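Local structure of aminotransferase (Neisseria meningitidis Z2491, 3JTX) at residues E308-I313 with K386-I391. The protein is a pyridoxal-phosphate-dependent aminotransferase of the class I and II family that probably moves amino groups between amino acids and keto acids. Residues are numbered along the deposited sequence; the frame is centred on the assembly and turned at random.
Sequences ERVIPI and KAAEDI
Ile313 packs against Ala388 and Glu389 where two nearly parallel helices lie side by side in the small C-terminal domain of the fold-type I aminotransferase architecture. Residues 308-313 belong to the long helix 294-314 and residues 386-391 to helix 381-394; the segment axes approach to 9.2 Å and diverge by just 4°. Ile313 supplies most of the first helix's share of the contact. Ile313 CB lies 4.1 Å from Ala388 CB. At the branch, Ile313 CG2 stands anti to the backbone N and reaches the other helix: it lies 3.8 Å from Ala388 CB and as near to Ala388 C and Glu389 N (3.8 Å), so this methyl meets backbone as well as side chain. The other branch, through CG1, is extended (chi2 171°) and brings Ile313 CD1 to 4.1 Å from Glu389 CG, the carbon that Ile313 CG2 also approaches, at 4.0 Å. The two side chains run obliquely past each other, and the Glu389 carboxylate lies at the exposed margin. On the buried side, Val310 also touches Cys384 of helix 381-394 and Ile329 of strand 328-332, tying the helix pair to the domain's antiparallel sheet. The small Ala388 side chain thus sits between two branched ones, its CB meeting Val310 CG1 at 4.0 Å.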
loop_
_atom_site.group_PDB
_atom_site.type_symbol
_atom_site.label_atom_id
_atom_site.label_comp_id
_atom_site.label_asym_id
_atom_site.label_seq_id
_atom_site.Cartn_x
_atom_site.Cartn_y
_atom_site.Cartn_z
ATOM N N GLU A 308 33.200 12.109 10.529
ATOM C CA GLU A 308 34.526 12.232 11.103
ATOM C C GLU A 308 35.275 13.446 10.573
ATOM O O GLU A 308 36.023 14.070 11.307
ATOM C CB GLU A 308 35.363 10.986 10.802
ATOM C CG GLU A 308 35.227 9.917 11.827
ATOM C CD GLU A 308 35.961 8.639 11.449
ATOM O OE1 GLU A 308 36.576 8.580 10.350
ATOM O OE2 GLU A 308 35.901 7.690 12.262
ATOM N N ARG A 309 35.068 13.763 9.295
ATOM C CA ARG A 309 35.754 14.872 8.646
ATOM C C ARG A 309 34.965 16.182 8.731
ATOM O O ARG A 309 35.551 17.245 8.948
ATOM C CB ARG A 309 36.053 14.504 7.198
ATOM C CG ARG A 309 36.940 13.261 7.093
ATOM C CD ARG A 309 37.316 12.913 5.663
ATOM N NE ARG A 309 38.088 13.979 5.019
ATOM C CZ ARG A 309 38.341 14.061 3.710
ATOM N NH1 ARG A 309 37.915 13.121 2.867
ATOM N NH2 ARG A 309 39.034 15.095 3.244
ATOM N N VAL A 310 33.640 16.102 8.597
ATOM C CA VAL A 310 32.784 17.288 8.581
ATOM C C VAL A 310 32.629 17.959 9.957
ATOM O O VAL A 310 32.671 19.186 10.054
ATOM C CB VAL A 310 31.374 16.959 7.991
ATOM C CG1 VAL A 310 30.408 18.104 8.213
ATOM C CG2 VAL A 310 31.477 16.609 6.516
ATOM N N ILE A 311 32.419 17.174 11.017
ATOM C CA ILE A 311 32.139 17.766 12.325
ATOM C C ILE A 311 33.280 18.690 12.777
ATOM O O ILE A 311 33.020 19.846 13.138
ATOM C CB ILE A 311 31.788 16.704 13.400
ATOM C CG1 ILE A 311 30.422 16.077 13.108
ATOM C CG2 ILE A 311 31.823 17.317 14.804
ATOM C CD1 ILE A 311 29.231 17.030 13.232
ATOM N N PRO A 312 34.538 18.209 12.739
ATOM C CA PRO A 312 35.625 19.111 13.161
ATOM C C PRO A 312 35.788 20.352 12.274
ATOM O O PRO A 312 36.240 21.391 12.763
ATOM C CB PRO A 312 36.892 18.238 13.123
ATOM C CG PRO A 312 36.491 16.915 12.614
ATOM C CD PRO A 312 35.021 16.872 12.354
ATOM N N ILE A 313 35.424 20.260 10.993
ATOM C CA ILE A 313 35.479 21.443 10.120
ATOM C C ILE A 313 34.439 22.461 10.603
ATOM O O ILE A 313 34.765 23.620 10.846
ATOM C CB ILE A 313 35.270 21.096 8.623
ATOM C CG1 ILE A 313 36.434 20.249 8.103
ATOM C CG2 ILE A 313 35.180 22.360 7.771
ATOM C CD1 ILE A 313 36.204 19.687 6.716
ATOM N N LYS A 386 33.922 19.582 1.180
ATOM C CA LYS A 386 33.970 20.878 0.492
ATOM C C LYS A 386 32.807 21.777 0.913
ATOM O O LYS A 386 32.993 22.972 1.092
ATOM C CB LYS A 386 33.937 20.719 -1.018
ATOM C CG LYS A 386 33.915 22.053 -1.736
ATOM C CD LYS A 386 34.047 21.912 -3.233
ATOM C CE LYS A 386 34.322 23.275 -3.869
ATOM N NZ LYS A 386 33.114 24.133 -3.864
ATOM N N ALA A 387 31.611 21.207 1.032
ATOM C CA ALA A 387 30.456 21.974 1.510
ATOM C C ALA A 387 30.726 22.548 2.911
ATOM O O ALA A 387 30.470 23.730 3.163
ATOM C CB ALA A 387 29.190 21.106 1.504
ATOM N N ALA A 388 31.276 21.725 3.807
ATOM C CA ALA A 388 31.538 22.158 5.182
ATOM C C ALA A 388 32.539 23.316 5.196
ATOM O O ALA A 388 32.350 24.313 5.890
ATOM C CB ALA A 388 32.044 20.987 6.035
ATOM N N GLU A 389 33.598 23.173 4.410
ATOM C CA GLU A 389 34.606 24.223 4.261
ATOM C C GLU A 389 34.014 25.521 3.718
ATOM O O GLU A 389 34.307 26.597 4.220
ATOM C CB GLU A 389 35.733 23.739 3.349
ATOM C CG GLU A 389 36.619 22.688 4.002
ATOM C CD GLU A 389 37.569 22.014 3.027
ATOM O OE1 GLU A 389 37.430 22.221 1.795
ATOM O OE2 GLU A 389 38.460 21.268 3.491
ATOM N N ASP A 390 33.166 25.411 2.704
ATOM C CA ASP A 390 32.536 26.580 2.105
ATOM C C ASP A 390 31.575 27.255 3.083
ATOM O O ASP A 390 31.542 28.482 3.158
ATOM C CB ASP A 390 31.828 26.205 0.792
ATOM C CG ASP A 390 32.817 25.798 -0.322
ATOM O OD1 ASP A 390 34.021 26.100 -0.201
ATOM O OD2 ASP A 390 32.396 25.169 -1.306
ATOM N N ILE A 391 30.808 26.467 3.841
ATOM C CA ILE A 391 29.900 27.038 4.839
ATOM C C ILE A 391 30.705 27.833 5.897
ATOM O O ILE A 391 30.369 28.974 6.220
ATOM C CB ILE A 391 29.008 25.955 5.509
ATOM C CG1 ILE A 391 28.029 25.361 4.490
ATOM C CG2 ILE A 391 28.218 26.536 6.694
ATOM C CD1 ILE A 391 27.378 24.032 4.905
#